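Local coordinates for peptide methionine sulfoxide reductase msrA/msrB (Neisseria gonorrhoeae, PDB 2H30), which probably passes electrons received from DsbD, through its N-terminal thioredoxin domain, to downstream domains that reduce methionine sulfoxide, at residues A[93-98]-A[103-108]; A[78-81]-A[87-90]; A[61-66]-A[123-128]. The protein carries 2 engineered substitutions. All blocks are in the same frame, centred on the assembly; numbering follows the deposited sequence.

Contact 1. Residues A[93-98]-A[103-108]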
loop_
_atom_site.group_PDB
_atom_site.type_symbol
_atom_site.label_atom_id
_atom_site.label_comp_id
_atom_site.label_asym_id
_atom_site.label_seq_id
_atom_site.Cartn_x
_atom_site.Cartn_y
_atom_site.Cartn_z
ATOM N N LYS A 93 -11.549 9.227 -10.935
ATOM C CA LYS A 93 -12.330 9.012 -12.142
ATOM C C LYS A 93 -11.680 7.964 -13.047
ATOM O O LYS A 93 -12.359 7.085 -13.519
ATOM C CB LYS A 93 -12.528 10.345 -12.888
ATOM C CG LYS A 93 -13.466 10.176 -14.092
ATOM C CD LYS A 93 -14.726 9.308 -13.781
ATOM C CE LYS A 93 -15.483 9.729 -12.472
ATOM N NZ LYS A 93 -15.903 8.534 -11.639
ATOM N N TRP A 94 -10.373 8.054 -13.197
ATOM C CA TRP A 94 -9.595 7.071 -13.973
ATOM C C TRP A 94 -9.704 5.714 -13.261
ATOM O O TRP A 94 -9.983 4.681 -13.873
ATOM C CB TRP A 94 -8.137 7.527 -14.076
ATOM C CG TRP A 94 -7.277 6.399 -14.557
ATOM C CD1 TRP A 94 -7.151 5.925 -15.842
ATOM C CD2 TRP A 94 -6.517 5.518 -13.721
ATOM N NE1 TRP A 94 -6.284 4.848 -15.870
ATOM C CE2 TRP A 94 -5.905 4.561 -14.578
ATOM C CE3 TRP A 94 -6.280 5.459 -12.328
ATOM C CZ2 TRP A 94 -5.071 3.542 -14.098
ATOM C CZ3 TRP A 94 -5.441 4.441 -11.845
ATOM C CH2 TRP A 94 -4.861 3.490 -12.729
ATOM N N TYR A 95 -9.461 5.713 -11.943
ATOM C CA TYR A 95 -9.416 4.429 -11.247
ATOM C C TYR A 95 -10.746 3.697 -11.205
ATOM O O TYR A 95 -10.818 2.466 -11.184
ATOM C CB TYR A 95 -8.823 4.622 -9.848
ATOM C CG TYR A 95 -8.629 3.301 -9.124
ATOM C CD1 TYR A 95 -7.702 2.374 -9.614
ATOM C CD2 TYR A 95 -9.447 2.938 -8.085
ATOM C CE1 TYR A 95 -7.547 1.157 -8.999
ATOM C CE2 TYR A 95 -9.321 1.674 -7.468
ATOM C CZ TYR A 95 -8.348 0.827 -7.936
ATOM O OH TYR A 95 -8.219 -0.405 -7.356
ATOM N N ALA A 96 -11.856 4.460 -11.243
ATOM C CA ALA A 96 -13.174 3.842 -11.248
ATOM C C ALA A 96 -13.394 2.948 -12.490
ATOM O O ALA A 96 -14.212 2.048 -12.455
ATOM C CB ALA A 96 -14.265 4.926 -11.132
ATOM N N GLY A 97 -12.618 3.155 -13.562
ATOM C CA GLY A 97 -12.682 2.246 -14.718
ATOM C C GLY A 97 -12.003 0.887 -14.563
ATOM O O GLY A 97 -12.146 0.014 -15.422
ATOM N N LEU A 98 -11.176 0.760 -13.520
ATOM C CA LEU A 98 -10.515 -0.511 -13.238
ATOM C C LEU A 98 -11.401 -1.328 -12.321
ATOM O O LEU A 98 -12.319 -0.778 -11.644
ATOM C CB LEU A 98 -9.160 -0.239 -12.581
ATOM C CG LEU A 98 -8.000 0.175 -13.539
ATOM C CD1 LEU A 98 -8.204 1.469 -14.344
ATOM C CD2 LEU A 98 -6.654 0.162 -12.813
ATOM N N LEU A 103 -9.692 -4.424 -3.304
ATOM C CA LEU A 103 -8.413 -3.821 -3.000
ATOM C C LEU A 103 -8.540 -2.419 -2.369
ATOM O O LEU A 103 -9.065 -1.509 -3.023
ATOM C CB LEU A 103 -7.670 -3.642 -4.342
ATOM C CG LEU A 103 -6.193 -3.157 -4.148
ATOM C CD1 LEU A 103 -5.348 -4.145 -3.372
ATOM C CD2 LEU A 103 -5.645 -2.904 -5.530
ATOM N N PRO A 104 -8.048 -2.226 -1.137
ATOM C CA PRO A 104 -8.108 -0.870 -0.600
ATOM C C PRO A 104 -7.123 0.074 -1.249
ATOM O O PRO A 104 -5.937 -0.299 -1.396
ATOM C CB PRO A 104 -7.792 -1.059 0.895
ATOM C CG PRO A 104 -7.931 -2.556 1.132
ATOM C CD PRO A 104 -7.548 -3.215 -0.172
ATOM N N VAL A 105 -7.634 1.208 -1.743
ATOM C CA VAL A 105 -6.776 2.195 -2.334
ATOM C C VAL A 105 -6.947 3.504 -1.584
ATOM O O VAL A 105 -7.933 4.245 -1.858
ATOM C CB VAL A 105 -7.020 2.400 -3.836
ATOM C CG1 VAL A 105 -6.044 3.460 -4.342
ATOM C CG2 VAL A 105 -6.847 1.046 -4.622
ATOM N N VAL A 106 -5.987 3.832 -0.734
ATOM C CA VAL A 106 -6.025 5.139 -0.052
ATOM C C VAL A 106 -5.532 6.170 -1.046
ATOM O O VAL A 106 -4.552 5.953 -1.745
ATOM C CB VAL A 106 -5.115 5.097 1.162
ATOM C CG1 VAL A 106 -4.929 6.526 1.818
ATOM C CG2 VAL A 106 -5.602 4.099 2.173
ATOM N N THR A 107 -6.158 7.349 -1.064
ATOM C CA THR A 107 -5.739 8.422 -1.939
ATOM C C THR A 107 -5.098 9.510 -1.069
ATOM O O THR A 107 -5.798 10.156 -0.252
ATOM C CB THR A 107 -6.905 8.946 -2.804
ATOM O OG1 THR A 107 -8.060 9.282 -2.005
ATOM C CG2 THR A 107 -7.301 7.933 -3.817
ATOM N N ASP A 108 -3.808 9.700 -1.227
ATOM C CA ASP A 108 -3.033 10.651 -0.408
ATOM C C ASP A 108 -2.715 11.833 -1.309
ATOM O O ASP A 108 -1.743 11.840 -2.034
ATOM C CB ASP A 108 -1.739 9.968 0.032
ATOM C CG ASP A 108 -0.881 10.820 0.947
ATOM O OD1 ASP A 108 -1.117 12.062 1.037
ATOM O OD2 ASP A 108 0.047 10.240 1.549
HETATM O O HOH W 1 -10.007 -0.839 -5.445
#
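Tyr95 meets Leu103 and Val105 with the hydroxyl end of its ring, by packing on carbon and by one water bridge. The apolar part is mostly carried by one methyl group. Val105 CG2 lies 3.6 Å from Tyr95 CZ and 3.4 Å from Tyr95 OH, approaching the ring obliquely, while the two side chains run at each other from opposite directions. Leu103 crosses the tyrosine at about a right angle and touches more lightly, its CD2 4.0 Å from Tyr95 OH. With CG anti to the backbone N (chi1 -175°), the phenol reaches from the helix across to the strand.

These residues belong to a beta-alpha-beta unit of the thioredoxin fold, strand 73-78, helix 90-95 and strand 105-107, and the contact fastens the helix to the second of the two strands. Leu103 also packs on Leu57 and Ala60 of helix 51-64.

The polar part runs through water 1, which lies in the ring plane at the phenol edge. It accepts from Tyr95 OH at 2.7 Å and donates to Leu103 O at 2.7 Å, giving that carbonyl a partner just before the strand starts.

Contact 2. Residues A[78-81]-A[87-90]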
loop_
_atom_site.group_PDB
_atom_site.type_symbol
_atom_site.label_atom_id
_atom_site.label_comp_id
_atom_site.label_asym_id
_atom_site.label_seq_id
_atom_site.Cartn_x
_atom_site.Cartn_y
_atom_site.Cartn_z
ATOM N N ALA A 78 -2.223 5.398 -3.411
ATOM C CA ALA A 78 -1.932 6.209 -4.609
ATOM C C ALA A 78 -1.915 7.649 -4.132
ATOM O O ALA A 78 -2.574 7.969 -3.160
ATOM C CB ALA A 78 -2.958 6.040 -5.683
ATOM N N SER A 79 -1.138 8.477 -4.826
ATOM C CA SER A 79 -0.817 9.843 -4.320
ATOM C C SER A 79 -1.121 10.874 -5.387
ATOM O O SER A 79 -0.209 11.309 -6.094
ATOM C CB SER A 79 0.643 9.901 -3.842
ATOM O OG SER A 79 0.869 8.990 -2.764
ATOM N N PRO A 80 -2.400 11.244 -5.523
ATOM C CA PRO A 80 -2.761 12.222 -6.583
ATOM C C PRO A 80 -1.907 13.488 -6.534
ATOM O O PRO A 80 -1.640 14.034 -5.466
ATOM C CB PRO A 80 -4.235 12.532 -6.280
ATOM C CG PRO A 80 -4.784 11.222 -5.690
ATOM C CD PRO A 80 -3.587 10.772 -4.796
ATOM N N GLY A 81 -1.429 13.917 -7.698
ATOM C CA GLY A 81 -0.650 15.147 -7.731
ATOM C C GLY A 81 0.790 15.060 -7.334
ATOM O O GLY A 81 1.502 16.054 -7.373
ATOM N N LYS A 87 -4.152 14.296 -10.959
ATOM C CA LYS A 87 -4.630 15.126 -9.856
ATOM C C LYS A 87 -5.821 14.556 -9.109
ATOM O O LYS A 87 -6.568 13.679 -9.595
ATOM C CB LYS A 87 -4.970 16.536 -10.422
ATOM C CG LYS A 87 -3.734 17.180 -10.917
ATOM C CD LYS A 87 -3.837 18.646 -11.360
ATOM C CE LYS A 87 -2.424 19.290 -11.245
ATOM N NZ LYS A 87 -1.361 18.238 -10.944
ATOM N N ASP A 88 -6.042 15.070 -7.898
ATOM C CA ASP A 88 -7.202 14.692 -7.131
ATOM C C ASP A 88 -8.477 14.877 -7.947
ATOM O O ASP A 88 -8.596 15.880 -8.675
ATOM C CB ASP A 88 -7.291 15.534 -5.865
ATOM C CG ASP A 88 -8.254 14.934 -4.861
ATOM O OD1 ASP A 88 -8.219 13.693 -4.649
ATOM O OD2 ASP A 88 -9.051 15.704 -4.275
ATOM N N GLY A 89 -9.397 13.924 -7.859
ATOM C CA GLY A 89 -10.589 13.856 -8.720
ATOM C C GLY A 89 -10.321 13.120 -10.037
ATOM O O GLY A 89 -11.080 12.188 -10.361
ATOM N N GLU A 90 -9.263 13.543 -10.757
ATOM C CA GLU A 90 -8.884 12.937 -12.046
ATOM C C GLU A 90 -8.476 11.480 -11.740
ATOM O O GLU A 90 -8.957 10.547 -12.420
ATOM C CB GLU A 90 -7.763 13.712 -12.703
ATOM C CG GLU A 90 -7.246 13.062 -13.988
ATOM C CD GLU A 90 -5.984 13.707 -14.596
ATOM O OE1 GLU A 90 -5.196 14.507 -13.946
ATOM O OE2 GLU A 90 -5.758 13.356 -15.793
#
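This is a small van der Waals contact within one loop, where Pro80 and Gly81, soon after strand 73-78, lie against Lys87 and Asp88, just ahead of helix 90-95. The closest approach is made by the proline ring, through one carbon, CB. Pro80 CB rests on the peptide that links the two facing residues, 3.5 Å from Asp88 N and 3.8 Å from Lys87 C. The Asp88 side chain stands farther off, with its CB 4.3 Å from Pro80 CB. Next to it the backbones themselves draw together, Gly81 N lying 4.0 Å from Lys87 CA. Gly81 has positive phi (81°), a conformation in which a side chain would press on the preceding carbonyl oxygen.

In the thioredoxin fold this loop is the first connection of a beta-alpha-beta crossover, carrying the chain from strand 73-78 to the helix that leads on to strand 105-107. Pro80 also packs on Phe91 of that helix, and its carbonyl oxygen accepts from Asn109 ND2 beyond the next strand.

Several polar groups around the helix start bond to one another. Gly89 occupies the N-cap position, its N bonded to Gln92 OE1, and Asp88 OD1 is hydrogen-bonded to Gln92 NE2 in the first turn. The extended side chain of Glu90 places OE1 beside the backbone of Lys87, tying it to the helix start: OE1 accepts from Lys87 N at 3.2 Å, on the anti side and 32° out of the carboxylate plane, with an N-H...O angle of 147°.

Contact 3. Residues A[61-66]-A[123-128]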
loop_
_atom_site.group_PDB
_atom_site.type_symbol
_atom_site.label_atom_id
_atom_site.label_comp_id
_atom_site.label_asym_id
_atom_site.label_seq_id
_atom_site.Cartn_x
_atom_site.Cartn_y
_atom_site.Cartn_z
ATOM N N GLU A 61 -4.856 -7.529 -4.725
ATOM C CA GLU A 61 -6.261 -7.772 -4.332
ATOM C C GLU A 61 -6.428 -9.210 -3.826
ATOM O O GLU A 61 -7.127 -9.435 -2.828
ATOM C CB GLU A 61 -7.158 -7.537 -5.547
ATOM C CG GLU A 61 -8.627 -7.593 -5.121
ATOM C CD GLU A 61 -9.583 -7.571 -6.286
ATOM O OE1 GLU A 61 -9.253 -8.105 -7.393
ATOM O OE2 GLU A 61 -10.715 -7.031 -6.115
ATOM N N LYS A 62 -5.794 -10.156 -4.526
ATOM C CA LYS A 62 -5.833 -11.563 -4.072
ATOM C C LYS A 62 -5.252 -11.715 -2.697
ATOM O O LYS A 62 -5.825 -12.389 -1.845
ATOM C CB LYS A 62 -5.067 -12.458 -5.039
ATOM C CG LYS A 62 -5.287 -13.915 -4.693
ATOM C CD LYS A 62 -4.520 -14.795 -5.689
ATOM C CE LYS A 62 -3.024 -14.484 -5.697
ATOM N NZ LYS A 62 -2.238 -15.534 -6.417
ATOM N N TRP A 63 -4.101 -11.086 -2.463
ATOM C CA TRP A 63 -3.509 -11.198 -1.168
ATOM C C TRP A 63 -4.418 -10.631 -0.108
ATOM O O TRP A 63 -4.564 -11.223 0.990
ATOM C CB TRP A 63 -2.150 -10.475 -1.106
ATOM C CG TRP A 63 -1.113 -11.033 -2.044
ATOM C CD1 TRP A 63 -1.184 -12.165 -2.855
ATOM C CD2 TRP A 63 0.166 -10.457 -2.288
ATOM N NE1 TRP A 63 -0.033 -12.312 -3.576
ATOM C CE2 TRP A 63 0.819 -11.270 -3.259
ATOM C CE3 TRP A 63 0.821 -9.323 -1.794
ATOM C CZ2 TRP A 63 2.097 -10.998 -3.721
ATOM C CZ3 TRP A 63 2.139 -9.067 -2.231
ATOM C CH2 TRP A 63 2.757 -9.896 -3.179
ATOM N N ALA A 64 -5.018 -9.476 -0.415
ATOM C CA ALA A 64 -5.820 -8.784 0.613
ATOM C C ALA A 64 -6.992 -9.663 1.033
ATOM O O ALA A 64 -7.433 -9.594 2.158
ATOM C CB ALA A 64 -6.339 -7.419 0.086
ATOM N N GLN A 65 -7.453 -10.501 0.131
ATOM C CA GLN A 65 -8.624 -11.374 0.385
ATOM C C GLN A 65 -8.250 -12.733 0.905
ATOM O O GLN A 65 -9.147 -13.580 1.163
ATOM C CB GLN A 65 -9.404 -11.602 -0.877
ATOM C CG GLN A 65 -10.134 -10.420 -1.340
ATOM C CD GLN A 65 -10.765 -10.744 -2.649
ATOM O OE1 GLN A 65 -11.988 -10.965 -2.728
ATOM N NE2 GLN A 65 -9.939 -10.848 -3.697
ATOM N N ASP A 66 -6.952 -13.005 0.994
ATOM C CA ASP A 66 -6.477 -14.364 1.322
ATOM C C ASP A 66 -6.343 -14.546 2.817
ATOM O O ASP A 66 -5.735 -13.732 3.525
ATOM C CB ASP A 66 -5.095 -14.573 0.686
ATOM C CG ASP A 66 -4.695 -16.048 0.610
ATOM O OD1 ASP A 66 -4.376 -16.635 1.658
ATOM O OD2 ASP A 66 -4.770 -16.633 -0.508
ATOM N N PRO A 123 6.754 0.079 -7.810
ATOM C CA PRO A 123 6.087 0.000 -6.497
ATOM C C PRO A 123 7.132 0.038 -5.391
ATOM O O PRO A 123 8.321 -0.204 -5.633
ATOM C CB PRO A 123 5.448 -1.398 -6.512
ATOM C CG PRO A 123 6.167 -2.144 -7.605
ATOM C CD PRO A 123 6.806 -1.211 -8.532
ATOM N N SER A 124 6.674 0.391 -4.209
ATOM C CA SER A 124 7.458 0.162 -2.994
ATOM C C SER A 124 6.492 -0.234 -1.914
ATOM O O SER A 124 5.265 -0.014 -2.052
ATOM C CB SER A 124 8.162 1.449 -2.518
ATOM O OG SER A 124 9.281 1.734 -3.375
ATOM N N TRP A 125 7.035 -0.835 -0.857
ATOM C CA TRP A 125 6.178 -1.349 0.237
ATOM C C TRP A 125 6.665 -0.832 1.557
ATOM O O TRP A 125 7.882 -0.632 1.720
ATOM C CB TRP A 125 6.284 -2.869 0.255
ATOM C CG TRP A 125 5.628 -3.508 -0.985
ATOM C CD1 TRP A 125 6.195 -3.669 -2.262
ATOM C CD2 TRP A 125 4.359 -4.133 -1.021
ATOM N NE1 TRP A 125 5.274 -4.332 -3.070
ATOM C CE2 TRP A 125 4.146 -4.616 -2.341
ATOM C CE3 TRP A 125 3.338 -4.268 -0.080
ATOM C CZ2 TRP A 125 2.955 -5.295 -2.710
ATOM C CZ3 TRP A 125 2.149 -4.947 -0.430
ATOM C CH2 TRP A 125 1.966 -5.441 -1.761
ATOM N N ALA A 126 5.731 -0.609 2.474
ATOM C CA ALA A 126 6.154 -0.317 3.855
ATOM C C ALA A 126 5.429 -1.222 4.822
ATOM O O ALA A 126 4.275 -1.554 4.611
ATOM C CB ALA A 126 5.888 1.155 4.197
ATOM N N LEU A 127 6.137 -1.649 5.884
ATOM C CA LEU A 127 5.515 -2.422 6.923
ATOM C C LEU A 127 5.469 -1.496 8.167
ATOM O O LEU A 127 6.520 -1.023 8.586
ATOM C CB LEU A 127 6.328 -3.713 7.181
ATOM C CG LEU A 127 5.693 -4.557 8.309
ATOM C CD1 LEU A 127 4.504 -5.273 7.723
ATOM C CD2 LEU A 127 6.774 -5.469 8.784
ATOM N N ILE A 128 4.245 -1.294 8.619
ATOM C CA ILE A 128 3.932 -0.482 9.842
ATOM C C ILE A 128 3.575 -1.468 10.949
ATOM O O ILE A 128 2.706 -2.308 10.793
ATOM C CB ILE A 128 2.740 0.441 9.625
ATOM C CG1 ILE A 128 2.853 1.220 8.303
ATOM C CG2 ILE A 128 2.586 1.418 10.810
ATOM C CD1 ILE A 128 4.108 2.037 8.213
#
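Glu61 O is gripped twice by Gln65 at the end of helix 51-64, beside the turn from which Trp63 reaches over to Trp125. The backbone N of Gln65 lies 3.2 Å from Glu61 O and its side-chain NE2 3.3 Å from the same oxygen, the two donors arriving from opposite faces of the carbonyl plane. NE2 stands well above that plane, 64° out of it, while Glu61 O lies close to the plane of the Gln65 side-chain amide.

The contact proper is between the two indoles. Trp63 CZ3 meets Trp125 CH2 at 3.7 Å, the six-membered rings are 5.8 Å apart between centroids, and their planes are turned by 32°, an oblique pairing.

Together they join helix 51-64, at whose start Cys50 and Cys53 form a CxxC pattern, probably the thioredoxin-type redox pair, to strand 124-128 of the central sheet. Just before that strand, Pro123 follows a cis peptide bond and packs on Cys53, as the cis-proline of thioredoxins does beside the CxxC. In both tryptophans CG is anti to the carbonyl carbon, which sends the indoles toward each other, although Trp63 CA and Trp125 CA are 13.9 Å apart. Trp63 also stacks with Phe69.

How the contacts relate
Along the chain, contact 2 closes before contact 1 opens, and both are nested inside the long loop closed by contact 3. Contacts 1 and 2, with centres 9 Å apart, belong to the same crossover: contact 2 lies in the connection before helix 90-95 and contact 1 ties that helix to strand 105-107. They meet where Val106 and Asp108 pair with Ala78, probably through backbone hydrogen bonds. Contact 3 is about 15 Å from contact 1, centre to centre, and reaches the same mixed sheet through strand 124-128; Leu103 packs on Glu61 between them. Contact 2, about 20 Å from contact 3, does not touch it. Contacts 1 and 3 each join a helix to the sheet, while contact 2 shapes the loop leading into helix 90-95.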